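Local atomic coordinates of protein NRD1 (Saccharomyces cerevisiae, PDB entry 3CLJ), a protein that binds the phosphorylated C-terminal domain of RNA polymerase II as part of the Nrd1-Nab3-Sen1 transcription termination complex. Residues A8-F13 against K26-Y31; Y31-I36 against G69-D74; S44-Y49 against N95-V100; G60-I65 against E103-A108; D74-N79 against T89-I94. All blocks are in the same frame, centred on the assembly; numbering follows the deposited sequence.

Contact 1: residues A8-F13 against K26-Y31; sequences ATLESF and KKLTTY
L28, on helix 22-34, carries the apolar part of this contact by sending one methyl to F13 and L10 and the other to T9. Its CG stands anti to the carbonyl carbon (chi1 -62°), which sends the fork toward helix 3-11. One branch, L28 CD1, meets F13 CE1 tip to tip at 3.7 Å and lies 3.9 Å from L10 CD1, whose side chain crosses that of L28 at about a right angle. The other branch, L28 CD2, slides past T9 and packs 3.6 Å from T9 CG2. L10 and F13 also lean on Y49 and I64, so the leucine is set into a core shared by several helices.

The polar part lies beside T9. With CG anti to the backbone N, K27 runs out as an extended chain; its CD passes 3.7 Å from T9 CG2, and its NZ donates to T9 OG1 at 2.9 Å. N5 holds both ends of this bond, its backbone O bonded to T9 OG1 and its side-chain OD1 to K27 NZ. Near the helix end, S12 OG donates to T9 O at 2.6 Å, in the carbonyl plane on a lone pair. A methionine at K27 would lose the ammonium group and would probably loosen the tie between T9, N5 and helix 22-34. The threonine thus faces two ways, its methyl in the apolar layer and its hydroxyl in a small polar network with N5 and K27.

Contact 2: residues Y31-I36 against G69-D74; sequences YALDHI and GRAYLD
At the apolar centre L33 slides past Y72, bringing L33 CD2 to 3.9 Å from Y72 CD1, at the edge of the ring and near its plane. The same methyl lies 3.9 Å from A71 CB, so the leucine bridges two successive residues of helix 58-77. I36, just beyond the end of helix 22-34, reaches in tip to tip, with its CG1 3.7 Å from Y72 CE1. A32 CB adds a contact of 3.9 Å to Y72 CZ. C90 and A93 of helix 90-111 also touch the tyrosine.

The polar edge is at the end of the ring. Y72 OH donates to A32 O at 2.6 Å, a short bond in which the hydroxyl sits above the carbonyl plane, 51° out of it. That carbonyl, which also takes a weak bond from H35 N, is thus held from the side by the tyrosine, at the last turn of helix 22-34. H35 turns the other way and stacks its ring on Y31.

In CID domains the polymerase tail peptide lies in a groove lined partly by the second and fourth helices; helices 22-34 and 58-77 hold those places here, so the pairing probably belongs to the frame of that groove.

Contact 3: residues S44-Y49 against N95-V100; sequences SLIIDY and NTLGEV
I47 points toward helix 90-111 and meets three residues of it. Its end methyl CD1 lies 3.7 Å from T96 CG2, the two side chains crossing at about a right angle. One bond back, I47 CG1 packs 3.8 Å from L97 CD2, and on the next turn V100 comes tip to tip, with its CG2 3.8 Å from I47 CD1. V100 CG2 also stands 3.9 Å from I47 CG2, so this one valine methyl touches both arms of the isoleucine. I46 adds only a loose edge, its CD1 4.4 Å from L97 CD2.

The torsions set up this grip. I47 holds CG1 anti to the carbonyl carbon, and chi2 of 172° stretches CD1 outward between T96 and V100. T96 keeps its methyl anti to the backbone N and facing I47, while its hydroxyl bonds back to H92 O one turn earlier, which satisfies the polar end within its own helix. An alanine at I47 would remove both arms and would probably leave T96, L97 and V100 poorly packed against helix 39-52.

Farther out, I43 continues the ridge of helix 39-52 onto T96 and L97, and F133 backs L97. I46 meanwhile packs on I64 and I65 of helix 58-77. The axes of the two short segments run 10.7 Å apart and nearly parallel, at 22°. Such pairing of alternate helices, with helix 58-77 the one between them in the chain, belongs to the right-handed superhelical helix array of the CID fold.

Contact 4: residues G60-I65 against E103-A108; sequences GSLYII and ELLSDA
L62 extends its CD1 branch nearly anti to CA (chi2 171°), and that methyl makes the tightest touch here, 3.5 Å from A108 CB, closer than usual for two carbons. L62 CD1 also lies 3.9 Å from L105 CD2, the two leucines crossing obliquely. L105 has CG anti to the carbonyl carbon, and although its CB does not aim at helix 58-77, the CD2 branch swings back to reach it.

About a turn away a second pair meets. I65 is stretched out through CG1, with CD1 close to anti to CA, and L104 is extended likewise (chi2 -175°); the side chains cross obliquely, with I65 CD1 3.6 Å from L104 CD1.

Helices 58-77 and 90-111 follow each other in the chain and run roughly antiparallel, at 152° with axes 11.0 Å apart for these short segments, forming an alpha-alpha hairpin inside the helical CID fold. Every touching residue is buried. Helix 114-130 closes one flank, where L123 meets L62, and I120 and L124 meet L105. Charged ends pair around this packing: D107 forms salt bridges with K58, at the start of helix 58-77, and with K111 in its own helix, and E103 pairs with R51 of helix 39-52.

Contact 5: residues D74-N79 against T89-I94; sequences DETRSN and TCAHAI
T76, C90 and E75 carry this surface contact, which lies at the end of the alpha-alpha hairpin of the CID fold where a long connection joins the two helices: helix 58-77 ends here, and helix 90-111 begins.

T76 turns its hydroxyl toward the first turn of helix 90-111. Its chi1 of -95° is well off a staggered value and brings OG1 to 3.8 Å from C90 CB. I94, one turn on, reaches back with its CD1 to 4.1 Å from T76 OG1, so the oxygen faces C90 CB, the backbone N of A91 (3.9 Å) and the end of I94.

C90, with SG anti to the carbonyl carbon, directs its sulfur at E75: C90 SG lies 3.5 Å from E75 CB, a van der Waals contact at the base of the glutamate. That chain bends at the CB-CG bond (chi2 -63°), which leads the carboxylate away from the cysteine. I36 and Y72 pack on C90 as well, joining this joint to the core.

Local bonds close the backbone near both helix ends. S78 OG donates to E75 O at 2.8 Å, from above the carbonyl plane. The backbone N atoms of C90 and A91, in the first turn of helix 90-111, both bind a glycerol, probably from the crystallisation liquor. T89 is the N-cap of that helix: its OG1 accepts from H92 N at 3.3 Å, with an N-H...O angle of 160°.

How the contacts relate
From the N terminus, contact 1 closes first, setting helix 3-11 on helix 22-34. Contact 2 opens at Y31, which it shares with contact 1, and returns from helix 58-77. Before it closes, contacts 3 and 4 have opened on helices 39-52 and 58-77, so both cross contact 2; they also cross each other, both closing on helix 90-111. Contact 5, sharing D74 with contact 2, is the short loop nested inside contacts 3 and 4. L10, F13 and L28 of contact 1 meet I64 from the 60-65 segment, while Y72 of contact 2 packs on A93 of contact 5. Together the five tie the first five helices into one body.

Contact 1: residues A8-F13 against K26-Y31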
# COMPACT_ATOMS: atom_id res chain seq x y z
N ALA A 8 8.76 11.09 -9.29
CA ALA A 8 8.96 10.58 -10.65
C ALA A 8 8.98 9.04 -10.71
O ALA A 8 8.44 8.47 -11.65
CB ALA A 8 10.27 11.23 -11.35
N THR A 9 9.58 8.37 -9.73
CA THR A 9 9.65 6.92 -9.72
C THR A 9 8.24 6.30 -9.46
O THR A 9 7.83 5.34 -10.15
CB THR A 9 10.68 6.41 -8.69
OG1 THR A 9 11.97 6.91 -9.05
CG2 THR A 9 10.71 4.88 -8.61
N LEU A 10 7.52 6.89 -8.50
CA LEU A 10 6.12 6.55 -8.32
C LEU A 10 5.25 6.79 -9.60
O LEU A 10 4.57 5.85 -10.07
CB LEU A 10 5.52 7.19 -7.05
CG LEU A 10 4.07 6.74 -6.80
CD1 LEU A 10 3.84 5.25 -6.40
CD2 LEU A 10 3.53 7.61 -5.81
N GLU A 11 5.26 8.02 -10.13
CA GLU A 11 4.57 8.29 -11.37
C GLU A 11 4.90 7.30 -12.51
O GLU A 11 4.02 7.00 -13.34
CB GLU A 11 4.80 9.76 -11.85
CG GLU A 11 4.13 10.83 -10.99
CD GLU A 11 4.70 12.23 -11.15
OE1 GLU A 11 5.80 12.42 -11.74
OE2 GLU A 11 4.03 13.16 -10.66
N SER A 12 6.15 6.80 -12.60
CA SER A 12 6.53 5.91 -13.69
C SER A 12 5.81 4.53 -13.70
O SER A 12 5.89 3.81 -14.69
CB SER A 12 8.05 5.70 -13.75
OG SER A 12 8.50 4.94 -12.63
N PHE A 13 5.12 4.18 -12.62
CA PHE A 13 4.36 2.91 -12.53
C PHE A 13 3.23 2.86 -13.56
O PHE A 13 2.75 1.78 -13.93
CB PHE A 13 3.82 2.68 -11.13
CG PHE A 13 4.82 2.00 -10.19
CD1 PHE A 13 5.91 2.74 -9.64
CD2 PHE A 13 4.68 0.65 -9.83
CE1 PHE A 13 6.82 2.17 -8.79
CE2 PHE A 13 5.62 0.02 -8.93
CZ PHE A 13 6.70 0.79 -8.42
N LYS A 26 11.04 -1.87 -4.40
CA LYS A 26 12.16 -1.89 -3.48
C LYS A 26 12.77 -0.45 -3.42
O LYS A 26 13.07 0.06 -2.33
CB LYS A 26 13.18 -2.92 -3.93
CG LYS A 26 14.32 -3.06 -2.99
CD LYS A 26 15.39 -3.97 -3.51
CE LYS A 26 16.65 -3.73 -2.68
NZ LYS A 26 17.44 -4.98 -2.52
N LYS A 27 12.91 0.20 -4.57
CA LYS A 27 13.50 1.57 -4.64
C LYS A 27 12.67 2.56 -3.80
O LYS A 27 13.18 3.29 -2.97
CB LYS A 27 13.50 2.04 -6.11
CG LYS A 27 14.58 2.99 -6.46
CD LYS A 27 14.17 3.90 -7.61
CE LYS A 27 15.21 5.03 -7.82
NZ LYS A 27 14.67 5.87 -8.90
N LEU A 28 11.35 2.53 -3.99
CA LEU A 28 10.46 3.32 -3.17
C LEU A 28 10.56 2.99 -1.69
O LEU A 28 10.44 3.88 -0.84
CB LEU A 28 9.00 3.16 -3.67
CG LEU A 28 8.62 3.62 -5.08
CD1 LEU A 28 7.08 3.38 -5.32
CD2 LEU A 28 9.02 5.11 -5.40
N THR A 29 10.77 1.72 -1.39
CA THR A 29 10.70 1.24 -0.01
C THR A 29 11.97 1.67 0.74
O THR A 29 11.93 2.09 1.92
CB THR A 29 10.51 -0.28 0.02
OG1 THR A 29 9.27 -0.62 -0.65
CG2 THR A 29 10.44 -0.79 1.46
N THR A 30 13.10 1.58 0.04
CA THR A 30 14.36 2.06 0.59
C THR A 30 14.32 3.57 0.85
O THR A 30 14.76 4.04 1.91
CB THR A 30 15.56 1.63 -0.28
OG1 THR A 30 15.58 0.19 -0.27
CG2 THR A 30 16.90 2.17 0.29
N TYR A 31 13.74 4.31 -0.09
CA TYR A 31 13.58 5.73 0.11
C TYR A 31 12.70 5.98 1.35
O TYR A 31 13.01 6.85 2.16
CB TYR A 31 12.97 6.42 -1.12
CG TYR A 31 12.85 7.92 -0.89
CD1 TYR A 31 13.87 8.76 -1.28
CD2 TYR A 31 11.73 8.48 -0.24
CE1 TYR A 31 13.81 10.14 -1.06
CE2 TYR A 31 11.66 9.85 0.00
CZ TYR A 31 12.72 10.68 -0.41
OH TYR A 31 12.70 12.05 -0.21

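Contact 2: residues Y31-I36 against G69-D74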
# COMPACT_ATOMS: atom_id res chain seq x y z
N TYR A 31 13.74 4.31 -0.09
CA TYR A 31 13.58 5.73 0.11
C TYR A 31 12.70 5.98 1.35
O TYR A 31 13.01 6.85 2.16
CB TYR A 31 12.97 6.42 -1.12
CG TYR A 31 12.85 7.92 -0.89
CD1 TYR A 31 13.87 8.76 -1.28
CD2 TYR A 31 11.73 8.48 -0.24
CE1 TYR A 31 13.81 10.14 -1.06
CE2 TYR A 31 11.66 9.85 0.00
CZ TYR A 31 12.72 10.68 -0.41
OH TYR A 31 12.70 12.05 -0.21
N ALA A 32 11.59 5.23 1.49
CA ALA A 32 10.66 5.45 2.60
C ALA A 32 11.35 5.28 3.98
O ALA A 32 11.12 6.07 4.91
CB ALA A 32 9.41 4.53 2.47
N LEU A 33 12.17 4.23 4.10
CA LEU A 33 12.90 3.93 5.35
C LEU A 33 14.04 4.92 5.67
O LEU A 33 14.40 5.14 6.84
CB LEU A 33 13.43 2.49 5.32
CG LEU A 33 12.46 1.31 5.42
CD1 LEU A 33 13.29 0.04 5.00
CD2 LEU A 33 11.89 1.12 6.84
N ASP A 34 14.60 5.51 4.63
CA ASP A 34 15.64 6.52 4.73
C ASP A 34 15.10 7.91 5.07
O ASP A 34 15.87 8.80 5.42
CB ASP A 34 16.39 6.61 3.41
CG ASP A 34 17.37 5.48 3.21
OD1 ASP A 34 17.55 4.64 4.13
OD2 ASP A 34 17.97 5.44 2.12
N HIS A 35 13.79 8.11 4.90
CA HIS A 35 13.23 9.44 5.05
C HIS A 35 11.91 9.32 5.83
O HIS A 35 10.87 9.84 5.41
CB HIS A 35 13.03 10.09 3.66
CG HIS A 35 14.30 10.25 2.86
ND1 HIS A 35 15.13 11.34 2.99
CD2 HIS A 35 14.88 9.45 1.93
CE1 HIS A 35 16.18 11.20 2.18
NE2 HIS A 35 16.05 10.06 1.53
N ILE A 36 11.96 8.63 6.97
CA ILE A 36 10.80 8.51 7.85
C ILE A 36 10.31 9.90 8.33
O ILE A 36 9.11 10.11 8.55
CB ILE A 36 11.07 7.53 9.04
CG1 ILE A 36 11.08 6.08 8.55
CG2 ILE A 36 10.03 7.68 10.17
CD1 ILE A 36 12.01 5.18 9.37
N GLY A 69 4.39 -0.39 4.07
CA GLY A 69 3.71 -0.68 5.29
C GLY A 69 4.34 -1.70 6.19
O GLY A 69 4.42 -1.47 7.42
N ARG A 70 4.81 -2.84 5.61
CA ARG A 70 5.39 -3.91 6.44
C ARG A 70 6.83 -3.54 6.80
O ARG A 70 7.29 -3.94 7.85
CB ARG A 70 5.26 -5.35 5.86
CG ARG A 70 3.85 -6.05 5.97
CD ARG A 70 3.80 -7.58 5.48
NE ARG A 70 4.25 -7.66 4.09
CZ ARG A 70 5.47 -8.00 3.69
NH1 ARG A 70 6.41 -8.40 4.56
NH2 ARG A 70 5.76 -7.89 2.41
N ALA A 71 7.51 -2.75 5.95
CA ALA A 71 8.86 -2.23 6.31
C ALA A 71 8.79 -1.31 7.55
O ALA A 71 9.57 -1.43 8.48
CB ALA A 71 9.56 -1.54 5.14
N TYR A 72 7.80 -0.43 7.56
CA TYR A 72 7.59 0.52 8.65
C TYR A 72 7.15 -0.22 9.90
O TYR A 72 7.59 0.12 10.99
CB TYR A 72 6.53 1.55 8.23
CG TYR A 72 7.09 2.75 7.51
CD1 TYR A 72 8.41 2.80 7.09
CD2 TYR A 72 6.27 3.83 7.19
CE1 TYR A 72 8.93 3.94 6.42
CE2 TYR A 72 6.79 4.99 6.53
CZ TYR A 72 8.12 5.05 6.15
OH TYR A 72 8.65 6.21 5.53
N LEU A 73 6.27 -1.21 9.72
CA LEU A 73 5.80 -2.11 10.79
C LEU A 73 6.96 -2.84 11.43
O LEU A 73 6.96 -3.06 12.65
CB LEU A 73 4.74 -3.13 10.29
CG LEU A 73 4.12 -4.10 11.31
CD1 LEU A 73 3.43 -3.34 12.46
CD2 LEU A 73 3.17 -5.12 10.69
N ASP A 74 7.97 -3.20 10.64
CA ASP A 74 9.19 -3.73 11.25
C ASP A 74 10.01 -2.73 12.05
O ASP A 74 10.55 -3.09 13.07
CB ASP A 74 10.08 -4.43 10.23
CG ASP A 74 9.60 -5.81 9.92
OD1 ASP A 74 8.89 -6.43 10.79
OD2 ASP A 74 9.94 -6.28 8.80

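Contact 3: residues S44-Y49 against N95-V100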
# COMPACT_ATOMS: atom_id res chain seq x y z
N SER A 44 0.83 10.03 1.86
CA SER A 44 -0.24 10.69 1.08
C SER A 44 -0.09 10.39 -0.41
O SER A 44 -1.05 9.97 -1.07
CB SER A 44 -0.37 12.21 1.39
OG SER A 44 0.57 12.98 0.67
N LEU A 45 1.14 10.48 -0.92
CA LEU A 45 1.35 10.13 -2.32
C LEU A 45 1.01 8.70 -2.72
O LEU A 45 0.37 8.49 -3.76
CB LEU A 45 2.73 10.57 -2.83
CG LEU A 45 2.99 10.39 -4.35
CD1 LEU A 45 1.95 11.16 -5.25
CD2 LEU A 45 4.46 10.83 -4.74
N ILE A 46 1.40 7.71 -1.90
CA ILE A 46 1.15 6.32 -2.24
C ILE A 46 -0.33 5.97 -2.07
O ILE A 46 -0.84 5.13 -2.77
CB ILE A 46 2.16 5.31 -1.55
CG1 ILE A 46 1.86 5.08 -0.05
CG2 ILE A 46 3.64 5.72 -1.87
CD1 ILE A 46 2.75 4.01 0.65
N ILE A 47 -0.97 6.60 -1.10
CA ILE A 47 -2.45 6.54 -0.92
C ILE A 47 -3.16 7.04 -2.18
O ILE A 47 -4.07 6.40 -2.72
CB ILE A 47 -2.91 7.32 0.33
CG1 ILE A 47 -2.45 6.57 1.61
CG2 ILE A 47 -4.44 7.47 0.35
CD1 ILE A 47 -2.66 7.33 2.92
N ASP A 48 -2.72 8.20 -2.65
CA ASP A 48 -3.31 8.86 -3.80
C ASP A 48 -3.00 8.11 -5.09
O ASP A 48 -3.82 8.08 -6.02
CB ASP A 48 -2.84 10.32 -3.83
CG ASP A 48 -3.50 11.18 -2.72
OD1 ASP A 48 -4.54 10.76 -2.17
OD2 ASP A 48 -3.04 12.32 -2.44
N TYR A 49 -1.81 7.52 -5.17
CA TYR A 49 -1.49 6.70 -6.31
C TYR A 49 -2.50 5.52 -6.40
O TYR A 49 -3.03 5.22 -7.46
CB TYR A 49 -0.04 6.14 -6.19
CG TYR A 49 0.22 5.21 -7.32
CD1 TYR A 49 0.37 5.72 -8.63
CD2 TYR A 49 0.22 3.82 -7.13
CE1 TYR A 49 0.58 4.84 -9.72
CE2 TYR A 49 0.46 2.95 -8.17
CZ TYR A 49 0.58 3.46 -9.48
OH TYR A 49 0.75 2.60 -10.54
N ASN A 95 -0.74 4.34 10.87
CA ASN A 95 -2.06 4.80 11.29
C ASN A 95 -2.80 5.45 10.17
O ASN A 95 -3.96 5.14 9.98
CB ASN A 95 -1.98 5.72 12.53
CG ASN A 95 -1.91 4.93 13.82
OD1 ASN A 95 -2.33 3.76 13.85
ND2 ASN A 95 -1.35 5.55 14.89
N THR A 96 -2.11 6.28 9.40
CA THR A 96 -2.67 6.96 8.21
C THR A 96 -3.16 5.95 7.16
O THR A 96 -4.25 6.10 6.63
CB THR A 96 -1.64 7.92 7.59
OG1 THR A 96 -1.25 8.87 8.58
CG2 THR A 96 -2.18 8.70 6.37
N LEU A 97 -2.33 4.96 6.86
CA LEU A 97 -2.65 3.93 5.93
C LEU A 97 -3.85 3.15 6.44
O LEU A 97 -4.80 2.94 5.69
CB LEU A 97 -1.47 3.00 5.70
CG LEU A 97 -0.28 3.51 4.91
CD1 LEU A 97 0.94 2.57 5.09
CD2 LEU A 97 -0.66 3.70 3.41
N GLY A 98 -3.78 2.71 7.70
CA GLY A 98 -4.91 2.01 8.32
C GLY A 98 -6.23 2.79 8.23
O GLY A 98 -7.31 2.17 8.03
N GLU A 99 -6.19 4.13 8.38
CA GLU A 99 -7.44 4.90 8.26
C GLU A 99 -8.08 4.91 6.85
O GLU A 99 -9.26 5.14 6.74
CB GLU A 99 -7.33 6.29 8.90
CG GLU A 99 -7.16 6.28 10.45
CD GLU A 99 -8.23 5.44 11.19
OE1 GLU A 99 -9.40 5.87 11.25
OE2 GLU A 99 -7.88 4.34 11.71
N VAL A 100 -7.32 4.64 5.78
CA VAL A 100 -7.87 4.58 4.42
C VAL A 100 -7.84 3.21 3.75
O VAL A 100 -8.37 3.07 2.65
CB VAL A 100 -7.18 5.58 3.42
CG1 VAL A 100 -7.40 7.07 3.90
CG2 VAL A 100 -5.72 5.18 3.25

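Contact 4: residues G60-I65 against E103-A108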
# COMPACT_ATOMS: atom_id res chain seq x y z
N GLY A 60 -0.76 -3.45 -8.06
CA GLY A 60 0.56 -2.81 -7.86
C GLY A 60 0.57 -1.76 -6.76
O GLY A 60 1.50 -1.70 -5.95
N SER A 61 -0.47 -0.94 -6.72
CA SER A 61 -0.61 0.09 -5.70
C SER A 61 -0.73 -0.48 -4.28
O SER A 61 -0.20 0.10 -3.32
CB SER A 61 -1.77 1.02 -6.02
OG SER A 61 -3.03 0.44 -5.55
N LEU A 62 -1.37 -1.63 -4.15
CA LEU A 62 -1.43 -2.32 -2.84
C LEU A 62 -0.10 -3.04 -2.48
O LEU A 62 0.25 -3.17 -1.28
CB LEU A 62 -2.63 -3.31 -2.81
CG LEU A 62 -4.02 -2.63 -2.85
CD1 LEU A 62 -5.13 -3.71 -3.05
CD2 LEU A 62 -4.35 -1.71 -1.69
N TYR A 63 0.63 -3.47 -3.51
CA TYR A 63 2.01 -4.00 -3.33
C TYR A 63 2.94 -2.89 -2.81
O TYR A 63 3.80 -3.12 -1.95
CB TYR A 63 2.58 -4.58 -4.63
CG TYR A 63 1.99 -5.93 -5.05
CD1 TYR A 63 1.21 -6.72 -4.17
CD2 TYR A 63 2.24 -6.43 -6.33
CE1 TYR A 63 0.71 -7.98 -4.57
CE2 TYR A 63 1.74 -7.65 -6.75
CZ TYR A 63 0.99 -8.43 -5.87
OH TYR A 63 0.54 -9.64 -6.31
N ILE A 64 2.77 -1.68 -3.32
CA ILE A 64 3.59 -0.57 -2.85
C ILE A 64 3.31 -0.29 -1.36
O ILE A 64 4.24 -0.13 -0.55
CB ILE A 64 3.35 0.73 -3.69
CG1 ILE A 64 4.00 0.65 -5.08
CG2 ILE A 64 3.98 1.96 -2.98
CD1 ILE A 64 3.42 1.73 -6.12
N ILE A 65 2.03 -0.24 -1.00
CA ILE A 65 1.59 -0.13 0.40
C ILE A 65 2.00 -1.32 1.31
O ILE A 65 2.36 -1.13 2.50
CB ILE A 65 0.03 0.16 0.46
CG1 ILE A 65 -0.24 1.55 -0.09
CG2 ILE A 65 -0.55 -0.09 1.90
CD1 ILE A 65 -1.71 1.77 -0.54
N GLU A 103 -11.17 1.76 2.23
CA GLU A 103 -11.48 2.52 0.99
C GLU A 103 -10.64 2.00 -0.19
O GLU A 103 -11.15 1.72 -1.31
CB GLU A 103 -11.20 4.02 1.19
CG GLU A 103 -11.23 4.86 -0.09
CD GLU A 103 -10.47 6.17 0.02
OE1 GLU A 103 -10.29 6.68 1.18
OE2 GLU A 103 -10.07 6.69 -1.06
N LEU A 104 -9.33 1.91 0.05
CA LEU A 104 -8.43 1.54 -1.01
C LEU A 104 -8.65 0.10 -1.43
O LEU A 104 -8.58 -0.20 -2.61
CB LEU A 104 -6.95 1.74 -0.59
CG LEU A 104 -6.52 3.15 -0.22
CD1 LEU A 104 -4.97 3.12 0.04
CD2 LEU A 104 -6.92 4.22 -1.25
N LEU A 105 -8.80 -0.81 -0.48
CA LEU A 105 -9.09 -2.22 -0.81
C LEU A 105 -10.39 -2.44 -1.56
O LEU A 105 -10.41 -3.17 -2.55
CB LEU A 105 -9.17 -3.08 0.47
CG LEU A 105 -7.79 -3.38 1.08
CD1 LEU A 105 -7.93 -3.73 2.63
CD2 LEU A 105 -7.03 -4.47 0.28
N SER A 106 -11.50 -1.84 -1.08
CA SER A 106 -12.79 -2.02 -1.73
C SER A 106 -12.71 -1.58 -3.18
O SER A 106 -13.21 -2.29 -4.05
CB SER A 106 -13.93 -1.28 -0.99
OG SER A 106 -13.92 -1.78 0.36
N ASP A 107 -12.11 -0.42 -3.43
CA ASP A 107 -11.96 0.08 -4.79
C ASP A 107 -11.02 -0.81 -5.62
O ASP A 107 -11.31 -1.10 -6.77
CB ASP A 107 -11.44 1.52 -4.81
CG ASP A 107 -11.63 2.19 -6.14
OD1 ASP A 107 -12.74 2.02 -6.72
OD2 ASP A 107 -10.73 2.94 -6.58
N ALA A 108 -9.88 -1.21 -5.07
CA ALA A 108 -8.94 -2.05 -5.82
C ALA A 108 -9.63 -3.35 -6.25
O ALA A 108 -9.48 -3.77 -7.40
CB ALA A 108 -7.65 -2.34 -4.99

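Contact 5: residues D74-N79 against T89-I94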
# COMPACT_ATOMS: atom_id res chain seq x y z
N ASP A 74 7.97 -3.20 10.64
CA ASP A 74 9.19 -3.73 11.25
C ASP A 74 10.01 -2.73 12.05
O ASP A 74 10.55 -3.09 13.07
CB ASP A 74 10.08 -4.43 10.23
CG ASP A 74 9.60 -5.81 9.92
OD1 ASP A 74 8.89 -6.43 10.79
OD2 ASP A 74 9.94 -6.28 8.80
N GLU A 75 10.11 -1.49 11.58
CA GLU A 75 10.82 -0.43 12.30
C GLU A 75 10.17 -0.10 13.66
O GLU A 75 10.86 0.13 14.65
CB GLU A 75 10.88 0.83 11.45
CG GLU A 75 11.86 0.79 10.35
CD GLU A 75 13.29 0.65 10.83
OE1 GLU A 75 13.69 1.37 11.78
OE2 GLU A 75 14.02 -0.19 10.24
N THR A 76 8.84 -0.07 13.64
CA THR A 76 7.98 -0.02 14.81
C THR A 76 8.31 -1.10 15.86
O THR A 76 8.38 -0.80 17.06
CB THR A 76 6.52 -0.08 14.32
OG1 THR A 76 6.02 1.25 14.22
CG2 THR A 76 5.61 -0.91 15.24
N ARG A 77 8.55 -2.33 15.40
CA ARG A 77 8.80 -3.48 16.29
C ARG A 77 10.24 -3.62 16.81
O ARG A 77 10.45 -4.23 17.85
CB ARG A 77 8.35 -4.80 15.65
CG ARG A 77 6.86 -5.00 15.75
CD ARG A 77 6.33 -5.75 14.57
NE ARG A 77 4.91 -6.01 14.74
CZ ARG A 77 4.19 -6.80 13.95
NH1 ARG A 77 4.76 -7.40 12.91
NH2 ARG A 77 2.89 -6.99 14.19
N SER A 78 11.20 -3.04 16.07
CA SER A 78 12.64 -3.09 16.39
C SER A 78 12.98 -2.49 17.76
O SER A 78 14.03 -2.79 18.35
CB SER A 78 13.45 -2.41 15.28
OG SER A 78 13.33 -0.99 15.35
N ASN A 79 12.07 -1.64 18.26
CA ASN A 79 12.09 -1.17 19.66
C ASN A 79 11.99 -2.32 20.67
O ASN A 79 12.27 -2.15 21.86
CB ASN A 79 10.94 -0.17 19.88
CG ASN A 79 10.90 0.93 18.83
OD1 ASN A 79 11.93 1.50 18.47
ND2 ASN A 79 9.70 1.24 18.34
N THR A 89 6.88 9.75 12.11
CA THR A 89 7.14 8.41 12.67
C THR A 89 6.49 7.29 11.82
O THR A 89 5.49 7.52 11.11
CB THR A 89 6.70 8.25 14.17
OG1 THR A 89 5.27 8.28 14.29
CG2 THR A 89 7.33 9.31 15.08
N CYS A 90 7.06 6.08 11.90
CA CYS A 90 6.45 4.87 11.34
C CYS A 90 5.07 4.56 11.91
O CYS A 90 4.23 4.03 11.20
CB CYS A 90 7.36 3.64 11.55
SG CYS A 90 9.00 3.74 10.82
N ALA A 91 4.85 4.84 13.18
CA ALA A 91 3.56 4.58 13.81
C ALA A 91 2.45 5.42 13.16
O ALA A 91 1.37 4.90 12.87
CB ALA A 91 3.65 4.85 15.31
N HIS A 92 2.73 6.69 12.92
CA HIS A 92 1.79 7.62 12.29
C HIS A 92 1.51 7.17 10.83
O HIS A 92 0.35 7.10 10.41
CB HIS A 92 2.37 9.04 12.34
CG HIS A 92 1.50 10.07 11.70
ND1 HIS A 92 1.80 10.65 10.48
CD2 HIS A 92 0.32 10.62 12.10
CE1 HIS A 92 0.85 11.50 10.16
NE2 HIS A 92 -0.05 11.51 11.13
N ALA A 93 2.58 6.86 10.10
CA ALA A 93 2.47 6.38 8.73
C ALA A 93 1.50 5.20 8.65
O ALA A 93 0.61 5.20 7.79
CB ALA A 93 3.85 6.00 8.17
N ILE A 94 1.67 4.21 9.54
CA ILE A 94 0.83 3.01 9.57
C ILE A 94 -0.60 3.35 10.00
O ILE A 94 -1.54 2.72 9.54
CB ILE A 94 1.42 1.91 10.52
CG1 ILE A 94 2.72 1.33 9.91
CG2 ILE A 94 0.44 0.74 10.72
CD1 ILE A 94 3.58 0.64 10.98